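Local coordinates for protein KLTH0A00704p (Lachancea thermotolerans, PDB 4J2G) that acts in autophagy as an Atg13-family protein, its HORMA domain probably mediating recruitment of PI 3-kinase, at residues Q104-D110 with D266-N272; D19-W23 with T252-S256; L36-K41 with L171-V175; P87-I91 with W132-M136. The protein carries 1 engineered substitution. All coordinates share one frame; numbering follows the deposited sequence.

The four contacts run along an elongated HORMA domain, with contact 2 and contact 1 at its two ends, their centres about 44 Å apart. Contacts 3 and 4 lie between them, centres about 15 Å apart, and touch: Ile37, Leu171 and Leu174 pack on Trp132, so the helix pair 18-39 and 158-177 sits on the five-stranded sheet. Contact 2 uses helix 18-39 again; its centre is about 16 Å from that of contact 4, and the engineered Met136, a selenomethionine, meets its turn. Along the chain contact 2 encloses contact 3, which encloses contact 4, while contact 1 crosses all three in a separate three-stranded sheet. Distant parts of the chain thus close one elongated domain.

Contact 1 of 4, residues Q104-D110 with D266-N272; sequences QQVTLKD and DCDFHVN
Thr107 O is gripped twice from the strand opposite: the backbone N of His270 donates to it at 2.8 Å, and Phe269 CA lies 3.2 Å from the same oxygen in a CA-H...O contact. The return bond, Thr107 N to His270 O, completes this hydrogen-bonded antiparallel pair, and Gln105 with Asn272 exchanges two more, the one from Gln105 N being nearly straight (173°). In this way the C-terminal strand 268-271 is added to the edge of 105-109, whose other side pairs with 115-120. HORMA domains such as Mad2 have a C-terminal safety belt, and this strand probably belongs to its counterpart.

Val106, Leu108, Phe269 and Val271 share one face of the sheet. Leu108 sets CD1 3.7 Å from the centroid of the Phe269 ring, almost exactly on its normal, a CH-pi contact. Branched leucine suits the place because CD1 can cover the ring while CD2 reaches toward Asp266 CB. On the other face, Lys109 CG, anti to the carbonyl carbon (chi1 -67°), lies at the edge of the His270 ring, 3.8 Å from CD2. At the end of strand 105-109, one water donates both to Lys109 O and to Asp266 OD1 (2.7 Å), whose OD2 bonds to Tyr229.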
loop_
_atom_site.group_PDB
_atom_site.type_symbol
_atom_site.label_atom_id
_atom_site.label_comp_id
_atom_site.label_asym_id
_atom_site.label_seq_id
_atom_site.Cartn_x
_atom_site.Cartn_y
_atom_site.Cartn_z
ATOM N N GLN A 104 23.112 -10.370 10.331
ATOM C CA GLN A 104 22.108 -10.762 9.320
ATOM C C GLN A 104 22.101 -9.830 8.080
ATOM O O GLN A 104 22.009 -8.613 8.191
ATOM C CB GLN A 104 20.734 -10.885 9.980
ATOM C CG GLN A 104 20.664 -12.102 10.895
ATOM C CD GLN A 104 19.311 -12.308 11.576
ATOM O OE1 GLN A 104 18.796 -11.427 12.287
ATOM N NE2 GLN A 104 18.770 -13.512 11.430
ATOM N N GLN A 105 22.251 -10.429 6.907
ATOM C CA GLN A 105 22.242 -9.731 5.636
ATOM C C GLN A 105 20.841 -9.931 4.981
ATOM O O GLN A 105 20.367 -11.075 4.849
ATOM C CB GLN A 105 23.347 -10.367 4.746
ATOM C CG GLN A 105 23.679 -9.702 3.408
ATOM C CD GLN A 105 23.883 -8.183 3.467
ATOM O OE1 GLN A 105 24.638 -7.672 4.301
ATOM N NE2 GLN A 105 23.248 -7.463 2.561
ATOM N N VAL A 106 20.208 -8.836 4.562
ATOM C CA VAL A 106 19.060 -8.926 3.641
ATOM C C VAL A 106 19.471 -8.902 2.165
ATOM O O VAL A 106 20.130 -7.995 1.674
ATOM C CB VAL A 106 18.035 -7.808 3.905
ATOM C CG1 VAL A 106 16.834 -7.925 2.954
ATOM C CG2 VAL A 106 17.583 -7.887 5.344
ATOM N N THR A 107 19.154 -9.964 1.481
ATOM C CA THR A 107 19.255 -9.973 0.045
ATOM C C THR A 107 17.814 -10.044 -0.644
ATOM O O THR A 107 16.806 -10.331 0.027
ATOM C CB THR A 107 20.032 -11.186 -0.455
ATOM O OG1 THR A 107 19.437 -12.377 0.066
ATOM C CG2 THR A 107 21.516 -11.098 -0.103
ATOM N N LEU A 108 17.810 -9.736 -1.926
ATOM C CA LEU A 108 16.667 -9.737 -2.816
ATOM C C LEU A 108 17.102 -10.464 -4.064
ATOM O O LEU A 108 18.169 -10.147 -4.623
ATOM C CB LEU A 108 16.315 -8.286 -3.202
ATOM C CG LEU A 108 15.150 -8.139 -4.247
ATOM C CD1 LEU A 108 13.837 -8.818 -3.683
ATOM C CD2 LEU A 108 14.901 -6.625 -4.575
ATOM N N LYS A 109 16.300 -11.430 -4.498
ATOM C CA LYS A 109 16.538 -12.095 -5.747
ATOM C C LYS A 109 15.713 -11.544 -6.869
ATOM O O LYS A 109 14.527 -11.245 -6.680
ATOM C CB LYS A 109 16.278 -13.573 -5.622
ATOM C CG LYS A 109 17.229 -14.341 -4.745
ATOM C CD LYS A 109 17.087 -15.840 -4.962
ATOM C CE LYS A 109 18.211 -16.577 -4.251
ATOM N NZ LYS A 109 18.285 -18.013 -4.648
ATOM N N ASP A 110 16.321 -11.398 -8.039
ATOM C CA ASP A 110 15.650 -10.787 -9.129
ATOM C C ASP A 110 14.854 -11.816 -9.887
ATOM O O ASP A 110 14.740 -12.946 -9.471
ATOM C CB ASP A 110 16.577 -9.986 -10.056
ATOM C CG ASP A 110 17.729 -10.794 -10.665
ATOM O OD1 ASP A 110 17.638 -12.044 -10.815
ATOM O OD2 ASP A 110 18.803 -10.124 -10.964
ATOM N N ASP A 266 9.780 -6.615 -7.415
ATOM C CA ASP A 266 10.415 -7.776 -6.847
ATOM C C ASP A 266 10.330 -7.796 -5.298
ATOM O O ASP A 266 10.753 -6.841 -4.630
ATOM C CB ASP A 266 11.881 -7.682 -7.262
ATOM C CG ASP A 266 12.046 -7.603 -8.736
ATOM O OD1 ASP A 266 12.230 -8.709 -9.314
ATOM O OD2 ASP A 266 12.018 -6.465 -9.307
ATOM N N CYS A 267 9.877 -8.911 -4.729
ATOM C CA CYS A 267 9.790 -9.063 -3.281
ATOM C C CYS A 267 10.379 -10.412 -2.854
ATOM O O CYS A 267 10.072 -10.921 -1.802
ATOM C CB CYS A 267 8.320 -9.057 -2.854
ATOM S SG CYS A 267 7.485 -7.488 -3.052
ATOM N N ASP A 268 11.198 -11.036 -3.683
ATOM C CA ASP A 268 11.703 -12.332 -3.249
ATOM C C ASP A 268 12.925 -12.063 -2.330
ATOM O O ASP A 268 14.010 -12.230 -2.772
ATOM C CB ASP A 268 12.065 -13.174 -4.481
ATOM C CG ASP A 268 12.506 -14.608 -4.121
ATOM O OD1 ASP A 268 12.318 -15.065 -2.992
ATOM O OD2 ASP A 268 13.046 -15.289 -4.992
ATOM N N PHE A 269 12.682 -11.512 -1.136
ATOM C CA PHE A 269 13.679 -11.206 -0.079
ATOM C C PHE A 269 14.106 -12.413 0.759
ATOM O O PHE A 269 13.312 -13.335 0.946
ATOM C CB PHE A 269 13.117 -10.156 0.885
ATOM C CG PHE A 269 12.998 -8.792 0.277
ATOM C CD1 PHE A 269 14.111 -7.942 0.176
ATOM C CD2 PHE A 269 11.773 -8.344 -0.221
ATOM C CE1 PHE A 269 14.004 -6.660 -0.404
ATOM C CE2 PHE A 269 11.654 -7.052 -0.790
ATOM C CZ PHE A 269 12.773 -6.211 -0.901
ATOM N N HIS A 270 15.354 -12.392 1.251
ATOM C CA HIS A 270 15.949 -13.500 1.982
ATOM C C HIS A 270 16.756 -12.903 3.127
ATOM O O HIS A 270 17.234 -11.760 3.090
ATOM C CB HIS A 270 16.781 -14.425 1.059
ATOM C CG HIS A 270 15.941 -15.164 0.062
ATOM N ND1 HIS A 270 15.050 -16.148 0.426
ATOM C CD2 HIS A 270 15.761 -14.980 -1.268
ATOM C CE1 HIS A 270 14.404 -16.588 -0.643
ATOM N NE2 HIS A 270 14.827 -15.904 -1.687
ATOM N N VAL A 271 16.824 -13.640 4.200
ATOM C CA VAL A 271 17.601 -13.181 5.340
ATOM C C VAL A 271 18.623 -14.280 5.674
ATOM O O VAL A 271 18.289 -15.459 5.767
ATOM C CB VAL A 271 16.712 -12.827 6.527
ATOM C CG1 VAL A 271 17.503 -12.025 7.537
ATOM C CG2 VAL A 271 15.519 -11.984 6.067
ATOM N N ASN A 272 19.889 -13.897 5.773
ATOM C CA ASN A 272 20.913 -14.876 6.079
ATOM C C ASN A 272 21.859 -14.529 7.209
ATOM O O ASN A 272 22.539 -13.521 7.117
ATOM C CB ASN A 272 21.641 -15.256 4.809
ATOM C CG ASN A 272 20.860 -16.277 4.015
ATOM O OD1 ASN A 272 20.765 -17.434 4.421
ATOM N ND2 ASN A 272 20.256 -15.855 2.912
HETATM O O HOH W 1 11.998 -11.053 -8.034
#

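Contact 2 of 4, residues D19-W23 with T252-S256; sequences DKQLW and TKFGS
The phenyl ring of Phe254 lies between two different surfaces. Over one face is the six-membered ring of Trp23 in a face-to-face stack, the centroids 4.2 Å apart and the planes tilted by 20°; the overlap is off-centre, and the nearest pair is Trp23 CZ2 with Phe254 CD1 at 3.5 Å. Over the centre of the opposite face sits CG of its own neighbour, Lys253, 3.7 Å above the plane. At the edge, in the plane of the ring, Leu22 CB meets CE2 of Phe254 at 3.3 Å, a tight approach that leaves the phenyl little room to slide toward the helix.

Phe254 can reach that far because it rides on a type I turn, Thr252 to Gly255, at the tip of the beta hairpin joining strands 242-252 and 255-264. The turn directs the Phe254 side chain toward residues 19-23. Gly255 suits the turn's end, since its positive phi (132°) leaves no room beside the preceding carbonyl.

Lys253 suits a site at the surface: its aliphatic part does the packing, CD lying 3.6 Å from Leu22 CD2, and the chain then bends (chi3 58°). NZ stands 4.9 Å from Asp19 OD1, too far for a salt bridge, though opposite charges at that distance may attract weakly. Leu22 itself is buried and also packs on Leu160 of helix 158-177.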
loop_
_atom_site.group_PDB
_atom_site.type_symbol
_atom_site.label_atom_id
_atom_site.label_comp_id
_atom_site.label_asym_id
_atom_site.label_seq_id
_atom_site.Cartn_x
_atom_site.Cartn_y
_atom_site.Cartn_z
ATOM N N ASP A 19 -27.908 12.989 0.117
ATOM C CA ASP A 19 -26.518 13.428 0.212
ATOM C C ASP A 19 -25.804 12.918 1.454
ATOM O O ASP A 19 -24.571 12.827 1.477
ATOM C CB ASP A 19 -26.433 14.956 0.118
ATOM C CG ASP A 19 -27.234 15.508 -1.058
ATOM O OD1 ASP A 19 -27.304 14.831 -2.114
ATOM O OD2 ASP A 19 -27.808 16.610 -0.927
ATOM N N LYS A 20 -26.578 12.562 2.472
ATOM C CA LYS A 20 -26.000 11.992 3.671
ATOM C C LYS A 20 -25.867 10.468 3.570
ATOM O O LYS A 20 -24.993 9.875 4.206
ATOM C CB LYS A 20 -26.794 12.394 4.909
ATOM C CG LYS A 20 -26.498 13.790 5.418
ATOM C CD LYS A 20 -27.323 14.080 6.672
ATOM C CE LYS A 20 -26.867 15.338 7.410
ATOM N NZ LYS A 20 -27.867 15.785 8.428
ATOM N N GLN A 21 -26.723 9.822 2.783
ATOM C CA GLN A 21 -26.568 8.378 2.646
ATOM C C GLN A 21 -25.288 8.106 1.841
ATOM O O GLN A 21 -24.463 7.294 2.229
ATOM C CB GLN A 21 -27.799 7.721 2.010
ATOM C CG GLN A 21 -28.994 7.539 2.951
ATOM C CD GLN A 21 -30.141 8.486 2.634
ATOM O OE1 GLN A 21 -30.509 8.642 1.472
ATOM N NE2 GLN A 21 -30.715 9.119 3.667
ATOM N N LEU A 22 -25.154 8.851 0.745
ATOM C CA LEU A 22 -24.048 8.810 -0.177
ATOM C C LEU A 22 -22.707 9.013 0.520
ATOM O O LEU A 22 -21.830 8.136 0.459
ATOM C CB LEU A 22 -24.260 9.854 -1.262
ATOM C CG LEU A 22 -24.811 9.416 -2.627
ATOM C CD1 LEU A 22 -25.813 8.277 -2.550
ATOM C CD2 LEU A 22 -25.419 10.617 -3.315
ATOM N N TRP A 23 -22.549 10.137 1.214
ATOM C CA TRP A 23 -21.377 10.287 2.061
ATOM C C TRP A 23 -21.128 9.165 3.048
ATOM O O TRP A 23 -19.982 8.811 3.240
ATOM C CB TRP A 23 -21.288 11.639 2.724
ATOM C CG TRP A 23 -20.561 12.573 1.872
ATOM C CD1 TRP A 23 -19.395 12.330 1.189
ATOM C CD2 TRP A 23 -20.914 13.921 1.604
ATOM N NE1 TRP A 23 -19.004 13.457 0.509
ATOM C CE2 TRP A 23 -19.921 14.451 0.746
ATOM C CE3 TRP A 23 -21.966 14.749 2.022
ATOM C CZ2 TRP A 23 -19.950 15.778 0.292
ATOM C CZ3 TRP A 23 -22.003 16.073 1.563
ATOM C CH2 TRP A 23 -20.998 16.572 0.705
ATOM N N THR A 252 -19.185 9.630 -9.013
ATOM C CA THR A 252 -20.181 10.127 -8.069
ATOM C C THR A 252 -20.368 11.669 -8.099
ATOM O O THR A 252 -19.459 12.433 -8.492
ATOM C CB THR A 252 -19.834 9.684 -6.644
ATOM O OG1 THR A 252 -21.034 9.311 -5.979
ATOM C CG2 THR A 252 -19.139 10.799 -5.864
ATOM N N LYS A 253 -21.547 12.118 -7.665
ATOM C CA LYS A 253 -21.877 13.540 -7.689
ATOM C C LYS A 253 -20.883 14.415 -6.927
ATOM O O LYS A 253 -20.603 15.555 -7.317
ATOM C CB LYS A 253 -23.298 13.773 -7.195
ATOM C CG LYS A 253 -23.606 13.301 -5.784
ATOM C CD LYS A 253 -25.100 13.455 -5.504
ATOM C CE LYS A 253 -25.941 12.665 -6.508
ATOM N NZ LYS A 253 -27.269 13.295 -6.766
ATOM N N PHE A 254 -20.342 13.875 -5.850
ATOM C CA PHE A 254 -19.297 14.568 -5.091
ATOM C C PHE A 254 -17.909 14.455 -5.704
ATOM O O PHE A 254 -16.968 15.036 -5.188
ATOM C CB PHE A 254 -19.249 14.048 -3.670
ATOM C CG PHE A 254 -20.598 13.804 -3.084
ATOM C CD1 PHE A 254 -21.427 14.876 -2.728
ATOM C CD2 PHE A 254 -21.057 12.513 -2.895
ATOM C CE1 PHE A 254 -22.678 14.659 -2.174
ATOM C CE2 PHE A 254 -22.307 12.293 -2.340
ATOM C CZ PHE A 254 -23.117 13.365 -1.978
ATOM N N GLY A 255 -17.791 13.726 -6.809
ATOM C CA GLY A 255 -16.486 13.509 -7.441
ATOM C C GLY A 255 -16.222 12.050 -7.790
ATOM O O GLY A 255 -17.143 11.204 -7.837
ATOM N N SER A 256 -14.963 11.739 -8.063
ATOM C CA SER A 256 -14.637 10.365 -8.411
ATOM C C SER A 256 -13.931 9.629 -7.281
ATOM O O SER A 256 -13.021 10.170 -6.597
ATOM C CB SER A 256 -13.822 10.328 -9.678
ATOM O OG SER A 256 -14.650 10.685 -10.748
#

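Contact 3 of 4, residues L36-K41 with L171-V175; sequences LICHSK and LETLV
Two of the helices that cover the large sheet of this HORMA domain, 18-39 and 158-177, pack here side by side, through residues 36-41 of the first and 171-175 of the second. Leu36 reaches across. Its CD1 fits between the first two residues of the opposing turn, 3.8 Å from Leu171 CG and 3.6 Å from Glu172 CG, and its CD2 rests on that same Glu172 methylene, so the fork of the leucine straddles the glutamate chain at about a right angle. Its chi1 of -140° departs from the staggered positions, so the exact rotamer may be uncertain. Glutamate suits the rim of such an interface: its CG offers an apolar surface to the leucine while the extended chain carries the carboxylate outward.

One turn further on, Val175 takes over. Its two methyls divide the work: CG2 faces Ile37 CG1 at 4.2 Å, and CG1, set anti to the backbone N (chi1 176°), turns to Ser40 and Lys41. A beta-branched residue suits this, because it presents two methyls close to the backbone in fixed directions. Beneath the pair, Trp132 of strand 126-136 touches Ile37, Leu171 and Val175, which joins the helix pair to the sheet.

Beside Val175, polar groups are linked in series. Ser40 OG lies 3.5 Å from Val175 CG1, donates to Ile37 O at 2.8 Å, and itself accepts a bond of 2.7 Å from Lys41 NZ.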
loop_
_atom_site.group_PDB
_atom_site.type_symbol
_atom_site.label_atom_id
_atom_site.label_comp_id
_atom_site.label_asym_id
_atom_site.label_seq_id
_atom_site.Cartn_x
_atom_site.Cartn_y
_atom_site.Cartn_z
ATOM N N LEU A 36 -9.447 -4.162 4.925
ATOM C CA LEU A 36 -9.009 -5.216 4.038
ATOM C C LEU A 36 -7.472 -5.208 3.798
ATOM O O LEU A 36 -6.767 -6.204 4.032
ATOM C CB LEU A 36 -9.680 -4.991 2.705
ATOM C CG LEU A 36 -10.276 -6.040 1.776
ATOM C CD1 LEU A 36 -9.877 -5.721 0.329
ATOM C CD2 LEU A 36 -9.993 -7.497 2.150
ATOM N N ILE A 37 -6.964 -4.072 3.325
ATOM C CA ILE A 37 -5.583 -3.928 2.951
ATOM C C ILE A 37 -4.662 -4.208 4.153
ATOM O O ILE A 37 -3.780 -5.043 4.048
ATOM C CB ILE A 37 -5.359 -2.535 2.349
ATOM C CG1 ILE A 37 -6.006 -2.431 0.962
ATOM C CG2 ILE A 37 -3.892 -2.204 2.201
ATOM C CD1 ILE A 37 -5.941 -1.009 0.458
ATOM N N CYS A 38 -4.910 -3.577 5.300
ATOM C CA CYS A 38 -4.160 -3.874 6.545
ATOM C C CYS A 38 -4.274 -5.317 7.103
ATOM O O CYS A 38 -3.283 -5.888 7.537
ATOM C CB CYS A 38 -4.488 -2.832 7.647
ATOM S SG CYS A 38 -4.004 -1.136 7.151
ATOM N N HIS A 39 -5.461 -5.923 7.075
ATOM C CA HIS A 39 -5.611 -7.254 7.669
ATOM C C HIS A 39 -4.948 -8.353 6.805
ATOM O O HIS A 39 -4.685 -9.452 7.271
ATOM C CB HIS A 39 -7.089 -7.579 7.896
ATOM C CG HIS A 39 -7.721 -6.797 9.004
ATOM N ND1 HIS A 39 -6.990 -6.069 9.927
ATOM C CD2 HIS A 39 -9.023 -6.660 9.364
ATOM C CE1 HIS A 39 -7.817 -5.501 10.789
ATOM N NE2 HIS A 39 -9.057 -5.848 10.475
ATOM N N SER A 40 -4.678 -8.045 5.544
ATOM C CA SER A 40 -4.038 -8.985 4.649
ATOM C C SER A 40 -2.541 -9.195 4.903
ATOM O O SER A 40 -1.954 -10.057 4.287
ATOM C CB SER A 40 -4.187 -8.496 3.229
ATOM O OG SER A 40 -3.193 -7.480 2.910
ATOM N N LYS A 41 -1.910 -8.414 5.755
ATOM C CA LYS A 41 -0.418 -8.537 5.906
ATOM C C LYS A 41 -0.002 -8.799 7.317
ATOM O O LYS A 41 -0.802 -8.647 8.213
ATOM C CB LYS A 41 0.333 -7.303 5.362
ATOM C CG LYS A 41 -0.029 -6.921 3.924
ATOM C CD LYS A 41 0.558 -7.902 2.883
ATOM C CE LYS A 41 -0.174 -7.897 1.518
ATOM N NZ LYS A 41 -1.122 -6.735 1.410
ATOM N N LEU A 171 -10.921 -5.353 -5.319
ATOM C CA LEU A 171 -9.843 -4.949 -4.472
ATOM C C LEU A 171 -9.401 -6.154 -3.633
ATOM O O LEU A 171 -8.211 -6.309 -3.428
ATOM C CB LEU A 171 -10.276 -3.747 -3.641
ATOM C CG LEU A 171 -9.363 -3.245 -2.527
ATOM C CD1 LEU A 171 -8.121 -2.581 -3.169
ATOM C CD2 LEU A 171 -10.210 -2.221 -1.770
ATOM N N GLU A 172 -10.322 -7.037 -3.242
ATOM C CA GLU A 172 -9.926 -8.203 -2.490
ATOM C C GLU A 172 -9.057 -9.087 -3.359
ATOM O O GLU A 172 -8.032 -9.644 -2.915
ATOM C CB GLU A 172 -11.106 -9.037 -2.083
ATOM C CG GLU A 172 -11.779 -8.550 -0.844
ATOM C CD GLU A 172 -13.072 -9.294 -0.593
ATOM O OE1 GLU A 172 -13.153 -9.968 0.461
ATOM O OE2 GLU A 172 -13.994 -9.215 -1.451
ATOM N N THR A 173 -9.424 -9.167 -4.619
ATOM C CA THR A 173 -8.631 -9.980 -5.500
ATOM C C THR A 173 -7.314 -9.312 -5.823
ATOM O O THR A 173 -6.300 -9.990 -5.932
ATOM C CB THR A 173 -9.377 -10.238 -6.782
ATOM O OG1 THR A 173 -10.676 -10.741 -6.417
ATOM C CG2 THR A 173 -8.655 -11.264 -7.573
ATOM N N LEU A 174 -7.317 -7.999 -6.001
ATOM C CA LEU A 174 -6.093 -7.386 -6.402
ATOM C C LEU A 174 -5.084 -7.517 -5.263
ATOM O O LEU A 174 -3.942 -7.800 -5.519
ATOM C CB LEU A 174 -6.304 -5.945 -6.786
ATOM C CG LEU A 174 -5.178 -4.983 -7.049
ATOM C CD1 LEU A 174 -5.797 -3.639 -7.212
ATOM C CD2 LEU A 174 -4.350 -4.831 -5.793
ATOM N N VAL A 175 -5.523 -7.355 -4.033
ATOM C CA VAL A 175 -4.612 -7.415 -2.899
ATOM C C VAL A 175 -3.954 -8.789 -2.869
ATOM O O VAL A 175 -2.735 -8.867 -2.678
ATOM C CB VAL A 175 -5.327 -7.242 -1.564
ATOM C CG1 VAL A 175 -4.318 -7.426 -0.437
ATOM C CG2 VAL A 175 -5.938 -5.851 -1.481
#

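Contact 4 of 4, residues P87-I91 with W132-M136; sequences PPLVI and WLIQM. Engineered in segment 132-136: Met136 (natural residue Leu).
Trp132 begins its contact with Ile91 at CB, which lies 3.9 Å from Ile91 CB across a hydrogen-bonded antiparallel pair. Its CG stands anti to the carbonyl carbon (chi1 -65°), and with chi2 at 81° turning the indole, CD1 comes round to the Ile91 main chain, where O lies at the edge of the indole, in its plane and 3.9 Å from CD1. One atom further, NE1 donates to Glu130, so the only polar group of the side chain has a partner. The six-membered ring then runs out under the helices, where Leu174 of 158-177 packs on it.

The two strands, 89-96 and 126-136, are neighbours within the five-stranded antiparallel sheet. Two pairs of bonds join them: Ile91 with Trp132, and Leu89 with Ile134, in which Leu89 N to Ile134 O is the shortest at 2.7 Å and meets the carbonyl almost head-on, at a C=O...N angle of 166°. Leu89 and Ile134 share the buried face with Ile91 and Trp132, where Phe30 and Ile37 of helix 18-39 cover them; bulky apolar residues fill it well. On the other face Val90 CG2 meets Leu133 CD1 at 3.7 Å. Leu133 CD1 also touches Pro88 CB (4.0 Å), and Gln135 CG packs on that same proline carbon.

Hydrogen bonding across the strands is therefore left to the backbone and packing to the side chains, so the sheet's buried face can be almost wholly apolar while four backbone bonds satisfy the main-chain N-H and C=O groups of these pairs.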
loop_
_atom_site.group_PDB
_atom_site.type_symbol
_atom_site.label_atom_id
_atom_site.label_comp_id
_atom_site.label_asym_id
_atom_site.label_seq_id
_atom_site.Cartn_x
_atom_site.Cartn_y
_atom_site.Cartn_z
ATOM N N PRO A 87 -10.136 13.233 3.998
ATOM C CA PRO A 87 -8.718 13.344 3.589
ATOM C C PRO A 87 -8.316 12.155 2.689
ATOM O O PRO A 87 -8.878 11.088 2.845
ATOM C CB PRO A 87 -7.940 13.236 4.919
ATOM C CG PRO A 87 -8.963 13.308 6.005
ATOM C CD PRO A 87 -10.309 12.975 5.435
ATOM N N PRO A 88 -7.365 12.339 1.751
ATOM C CA PRO A 88 -6.832 11.164 1.032
ATOM C C PRO A 88 -6.143 10.174 2.010
ATOM O O PRO A 88 -5.395 10.593 2.938
ATOM C CB PRO A 88 -5.814 11.789 0.044
ATOM C CG PRO A 88 -5.387 13.057 0.744
ATOM C CD PRO A 88 -6.669 13.583 1.357
ATOM N N LEU A 89 -6.438 8.895 1.794
ATOM C CA LEU A 89 -6.022 7.767 2.633
ATOM C C LEU A 89 -4.855 7.024 1.994
ATOM O O LEU A 89 -4.981 6.457 0.917
ATOM C CB LEU A 89 -7.205 6.835 2.910
ATOM C CG LEU A 89 -7.275 5.471 3.699
ATOM C CD1 LEU A 89 -6.007 4.861 4.189
ATOM C CD2 LEU A 89 -8.237 5.566 4.877
ATOM N N VAL A 90 -3.708 7.087 2.683
ATOM C CA VAL A 90 -2.464 6.492 2.275
ATOM C C VAL A 90 -2.125 5.285 3.123
ATOM O O VAL A 90 -2.258 5.313 4.333
ATOM C CB VAL A 90 -1.361 7.553 2.236
ATOM C CG1 VAL A 90 0.076 6.957 2.013
ATOM C CG2 VAL A 90 -1.730 8.468 1.093
ATOM N N ILE A 91 -1.772 4.177 2.461
ATOM C CA ILE A 91 -1.348 2.961 3.177
ATOM C C ILE A 91 0.050 2.522 2.722
ATOM O O ILE A 91 0.272 2.360 1.551
ATOM C CB ILE A 91 -2.331 1.823 3.008
ATOM C CG1 ILE A 91 -3.685 2.237 3.628
ATOM C CG2 ILE A 91 -1.869 0.558 3.755
ATOM C CD1 ILE A 91 -4.784 1.234 3.370
ATOM N N TRP A 132 -0.462 2.556 -1.161
ATOM C CA TRP A 132 -1.852 2.654 -1.690
ATOM C C TRP A 132 -2.318 4.059 -1.420
ATOM O O TRP A 132 -1.910 4.695 -0.440
ATOM C CB TRP A 132 -2.776 1.714 -0.902
ATOM C CG TRP A 132 -2.491 0.273 -1.053
ATOM C CD1 TRP A 132 -1.505 -0.468 -0.376
ATOM C CD2 TRP A 132 -3.176 -0.646 -1.887
ATOM N NE1 TRP A 132 -1.540 -1.759 -0.801
ATOM C CE2 TRP A 132 -2.580 -1.921 -1.682
ATOM C CE3 TRP A 132 -4.249 -0.525 -2.808
ATOM C CZ2 TRP A 132 -3.012 -3.080 -2.342
ATOM C CZ3 TRP A 132 -4.669 -1.650 -3.456
ATOM C CH2 TRP A 132 -4.039 -2.937 -3.237
ATOM N N LEU A 133 -3.195 4.539 -2.267
ATOM C CA LEU A 133 -3.784 5.860 -2.100
ATOM C C LEU A 133 -5.268 5.670 -2.472
ATOM O O LEU A 133 -5.555 5.179 -3.549
ATOM C CB LEU A 133 -3.226 6.769 -3.165
ATOM C CG LEU A 133 -3.908 8.144 -3.242
ATOM C CD1 LEU A 133 -3.796 8.963 -1.937
ATOM C CD2 LEU A 133 -3.474 8.979 -4.442
ATOM N N ILE A 134 -6.161 6.060 -1.581
ATOM C CA ILE A 134 -7.629 6.019 -1.786
ATOM C C ILE A 134 -8.044 7.455 -1.506
ATOM O O ILE A 134 -7.534 8.113 -0.537
ATOM C CB ILE A 134 -8.277 5.093 -0.753
ATOM C CG1 ILE A 134 -7.608 3.699 -0.836
ATOM C CG2 ILE A 134 -9.801 5.016 -0.955
ATOM C CD1 ILE A 134 -7.801 2.878 0.420
ATOM N N GLN A 135 -8.858 7.971 -2.405
ATOM C CA GLN A 135 -9.132 9.399 -2.543
ATOM C C GLN A 135 -10.504 9.626 -3.174
ATOM O O GLN A 135 -10.954 8.799 -3.997
ATOM C CB GLN A 135 -8.269 9.839 -3.695
ATOM C CG GLN A 135 -7.296 10.896 -3.385
ATOM C CD GLN A 135 -6.477 11.161 -4.617
ATOM O OE1 GLN A 135 -6.606 10.458 -5.648
ATOM N NE2 GLN A 135 -5.611 12.159 -4.519
HETATM N N MSE A 136 -11.102 10.764 -2.853
HETATM C CA MSE A 136 -12.285 11.278 -3.529
HETATM C C MSE A 136 -11.813 12.478 -4.356
HETATM O O MSE A 136 -11.189 13.370 -3.806
HETATM C CB MSE A 136 -13.150 11.671 -2.340
HETATM C CG MSE A 136 -14.608 11.962 -2.640
HETATM SE SE MSE A 136 -15.500 10.389 -3.428
HETATM C CE MSE A 136 -16.296 11.562 -4.780
#